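PDB 4KOQ: single-stranded DNA-binding protein WHY3, chloroplastic from Arabidopsis thaliana, which binds single-stranded DNA in chloroplasts and nucleus, maintaining plastid genome stability against illegitimate recombination and repressing transcription of the kinesin KP1. Local coordinates for residues V79-R84 with S116-N121. Sequence-based numbering, arbitrary orientation.
Sequences VSLGPR and SGRFFN
Arg118 reaches from its strand to the loop 79-84 and meets it almost entirely through its guanidinium group, a clear example of one long side chain bridging two segments whose backbones stay well apart. The nearest CA atoms, those of Pro83 and Gly117, are still 8.9 Å apart. NH2 of Arg118 donates to the carbonyl O of Gly82 at 2.8 Å, and the bond is essentially straight, with an N-H...O angle of 179°. The acceptor lies in the guanidinium plane, whereas seen from Gly82 the donor stands above the carbonyl plane, 49° out of it, and so misses the lone pairs.

Leu81 adds an apolar contact, lying over one face of the same group. Its CB comes within 3.8 Å of NH2 of Arg118, and its CD1, displaced toward the rim, within 3.9 Å of NH1. A bend at chi2 (-86°), followed by an extended run through chi3, sets the guanidinium so that its edge meets the Gly82 carbonyl while one face turns to Leu81. Pro83 adds its CA, 3.8 Å from NH2 of Arg118, in an oblique approach. A water in the guanidinium plane links NH2 weakly to the carbonyl O of Leu81.

The other terminal nitrogen, NH1, is hydrogen-bonded to the carbonyl O of Glu85, so two backbone carbonyls of the connection between helix 72-79 and strand 87-91 help to fix the rotation of the group. Within the Whirly domain, Arg118 pairs through its backbone with Ile139 of strand 131-140, while its side chain packs on Pro111 and on Phe144 of helix 141-158; Leu81 rests on Val109 of strand 103-111, so that loop, sheet and helix converge here.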
ATOM      1  N   VAL A  79       8.037   7.398  -8.775  1.00 19.22           N
ATOM      2  CA  VAL A  79       7.153   6.243  -8.703  1.00 21.06           C
ATOM      3  C   VAL A  79       6.256   6.123  -9.946  1.00 26.59           C
ATOM      4  O   VAL A  79       5.559   5.135 -10.100  1.00 33.16           O
ATOM      5  CB  VAL A  79       6.208   6.203  -7.426  1.00 23.99           C
ATOM      6  CG1 VAL A  79       7.013   6.092  -6.154  1.00 25.23           C
ATOM      7  CG2 VAL A  79       5.278   7.368  -7.404  1.00 25.02           C
ATOM      8  N   SER A  80       6.283   7.098 -10.832  1.00 24.65           N
ATOM      9  CA  SER A  80       5.464   7.019 -12.043  1.00 31.84           C
ATOM     10  C   SER A  80       6.281   6.952 -13.316  1.00 36.36           C
ATOM     11  O   SER A  80       5.730   7.114 -14.389  1.00 29.55           O
ATOM     12  CB  SER A  80       4.499   8.204 -12.146  1.00 24.60           C
ATOM     13  OG  SER A  80       5.143   9.435 -12.107  1.00 27.13           O
ATOM     14  N   LEU A  81       7.586   6.709 -13.220  1.00 23.52           N
ATOM     15  CA  LEU A  81       8.391   6.678 -14.433  1.00 28.94           C
ATOM     16  C   LEU A  81       8.019   5.515 -15.347  1.00 25.21           C
ATOM     17  O   LEU A  81       7.958   4.394 -14.905  1.00 31.20           O
ATOM     18  CB  LEU A  81       9.860   6.534 -14.072  1.00 25.47           C
ATOM     19  CG  LEU A  81      10.556   7.755 -13.527  1.00 27.22           C
ATOM     20  CD1 LEU A  81      12.029   7.417 -13.224  1.00 25.28           C
ATOM     21  CD2 LEU A  81      10.509   8.928 -14.544  1.00 31.19           C
ATOM     22  N   GLY A  82       7.829   5.793 -16.629  1.00 32.07           N
ATOM     23  CA  GLY A  82       7.729   4.736 -17.616  1.00 38.01           C
ATOM     24  C   GLY A  82       9.072   4.033 -17.791  1.00 37.58           C
ATOM     25  O   GLY A  82      10.097   4.563 -17.391  1.00 30.21           O
ATOM     26  N   PRO A  83       9.072   2.846 -18.403  1.00 38.47           N
ATOM     27  CA  PRO A  83      10.288   2.042 -18.607  1.00 35.86           C
ATOM     28  C   PRO A  83      11.381   2.719 -19.434  1.00 28.71           C
ATOM     29  O   PRO A  83      12.542   2.366 -19.263  1.00 34.67           O
ATOM     30  CB  PRO A  83       9.775   0.806 -19.360  1.00 47.48           C
ATOM     31  CG  PRO A  83       8.305   0.829 -19.216  1.00 45.84           C
ATOM     32  CD  PRO A  83       7.900   2.244 -19.063  1.00 46.18           C
ATOM     33  N   ARG A  84      11.059   3.690 -20.279  1.00 31.81           N
ATOM     34  CA  ARG A  84      12.097   4.350 -21.076  1.00 35.34           C
ATOM     35  C   ARG A  84      12.187   5.835 -20.774  1.00 32.51           C
ATOM     36  O   ARG A  84      12.872   6.590 -21.459  1.00 36.64           O
ATOM     37  CB  ARG A  84      11.847   4.069 -22.554  1.00 47.34           C
ATOM     38  CG  ARG A  84      11.475   2.592 -22.768  1.00 48.73           C
ATOM     39  CD  ARG A  84      11.803   2.088 -24.158  1.00 65.58           C
ATOM     40  NE  ARG A  84      11.224   2.914 -25.214  1.00 64.49           N
ATOM     41  CZ  ARG A  84      11.923   3.577 -26.137  1.00 76.59           C
ATOM     42  NH1 ARG A  84      11.282   4.291 -27.053  1.00 79.19           N
ATOM     43  NH2 ARG A  84      13.251   3.538 -26.161  1.00 72.08           N
ATOM     44  N   SER A 116      17.542  -3.286 -17.522  1.00 43.14           N
ATOM     45  CA  SER A 116      17.946  -3.978 -16.313  1.00 38.71           C
ATOM     46  C   SER A 116      17.918  -3.075 -15.075  1.00 38.04           C
ATOM     47  O   SER A 116      18.422  -3.459 -14.027  1.00 39.85           O
ATOM     48  CB  SER A 116      19.364  -4.482 -16.496  1.00 45.60           C
ATOM     49  OG  SER A 116      20.196  -3.389 -16.829  1.00 47.42           O
ATOM     50  N   GLY A 117      17.342  -1.886 -15.171  1.00 34.92           N
ATOM     51  CA  GLY A 117      17.302  -1.030 -13.987  1.00 32.32           C
ATOM     52  C   GLY A 117      17.461   0.430 -14.299  1.00 33.07           C
ATOM     53  O   GLY A 117      17.052   0.876 -15.377  1.00 27.15           O
ATOM     54  N   ARG A 118      18.010   1.179 -13.343  1.00 26.31           N
ATOM     55  CA  ARG A 118      18.069   2.645 -13.437  1.00 25.70           C
ATOM     56  C   ARG A 118      19.462   3.175 -13.103  1.00 26.46           C
ATOM     57  O   ARG A 118      20.202   2.595 -12.314  1.00 26.51           O
ATOM     58  CB  ARG A 118      17.046   3.298 -12.501  1.00 26.91           C
ATOM     59  CG  ARG A 118      15.589   2.914 -12.766  1.00 30.71           C
ATOM     60  CD  ARG A 118      14.980   3.777 -13.814  1.00 28.39           C
ATOM     61  NE  ARG A 118      13.640   3.354 -14.155  1.00 29.83           N
ATOM     62  CZ  ARG A 118      12.903   3.907 -15.104  1.00 31.43           C
ATOM     63  NH1 ARG A 118      13.384   4.890 -15.837  1.00 36.03           N
ATOM     64  NH2 ARG A 118      11.696   3.432 -15.345  1.00 38.52           N
ATOM     65  N   PHE A 119      19.791   4.319 -13.685  1.00 19.62           N
ATOM     66  CA  PHE A 119      21.071   4.964 -13.450  1.00 20.78           C
ATOM     67  C   PHE A 119      20.767   6.253 -12.731  1.00 22.59           C
ATOM     68  O   PHE A 119      20.088   7.089 -13.286  1.00 21.71           O
ATOM     69  CB  PHE A 119      21.730   5.206 -14.819  1.00 25.88           C
ATOM     70  CG  PHE A 119      23.233   5.325 -14.795  1.00 21.30           C
ATOM     71  CD1 PHE A 119      24.022   4.526 -13.958  1.00 22.77           C
ATOM     72  CD2 PHE A 119      23.871   6.195 -15.661  1.00 32.57           C
ATOM     73  CE1 PHE A 119      25.423   4.625 -13.963  1.00 27.26           C
ATOM     74  CE2 PHE A 119      25.265   6.289 -15.678  1.00 32.77           C
ATOM     75  CZ  PHE A 119      26.041   5.491 -14.825  1.00 31.35           C
ATOM     76  N   PHE A 120      21.256   6.427 -11.501  1.00 20.36           N
ATOM     77  CA  PHE A 120      21.095   7.671 -10.792  1.00 21.93           C
ATOM     78  C   PHE A 120      22.368   8.501 -10.903  1.00 21.60           C
ATOM     79  O   PHE A 120      23.472   8.002 -10.709  1.00 21.74           O
ATOM     80  CB  PHE A 120      20.889   7.446  -9.291  1.00 19.79           C
ATOM     81  CG  PHE A 120      19.490   6.990  -8.910  1.00 19.42           C
ATOM     82  CD1 PHE A 120      18.842   6.012  -9.613  1.00 26.65           C
ATOM     83  CD2 PHE A 120      18.874   7.546  -7.806  1.00 28.80           C
ATOM     84  CE1 PHE A 120      17.557   5.584  -9.216  1.00 27.42           C
ATOM     85  CE2 PHE A 120      17.614   7.108  -7.410  1.00 35.81           C
ATOM     86  CZ  PHE A 120      16.985   6.132  -8.104  1.00 26.01           C
ATOM     87  N   ASN A 121      22.205   9.792 -11.099  1.00 18.85           N
ATOM     88  CA  ASN A 121      23.380  10.655 -11.153  1.00 21.77           C
ATOM     89  C   ASN A 121      23.116  11.910 -10.358  1.00 25.32           C
ATOM     90  O   ASN A 121      22.124  12.569 -10.595  1.00 24.98           O
ATOM     91  CB  ASN A 121      23.655  10.983 -12.615  1.00 20.84           C
ATOM     92  CG  ASN A 121      24.737  12.038 -12.791  1.00 29.03           C
ATOM     93  OD1 ASN A 121      24.574  12.973 -13.559  1.00 34.62           O
ATOM     94  ND2 ASN A 121      25.825  11.900 -12.054  1.00 28.97           N
TER
HETATM   95  O   HOH W   1       9.362   1.338 -15.098  1.00 58.16           O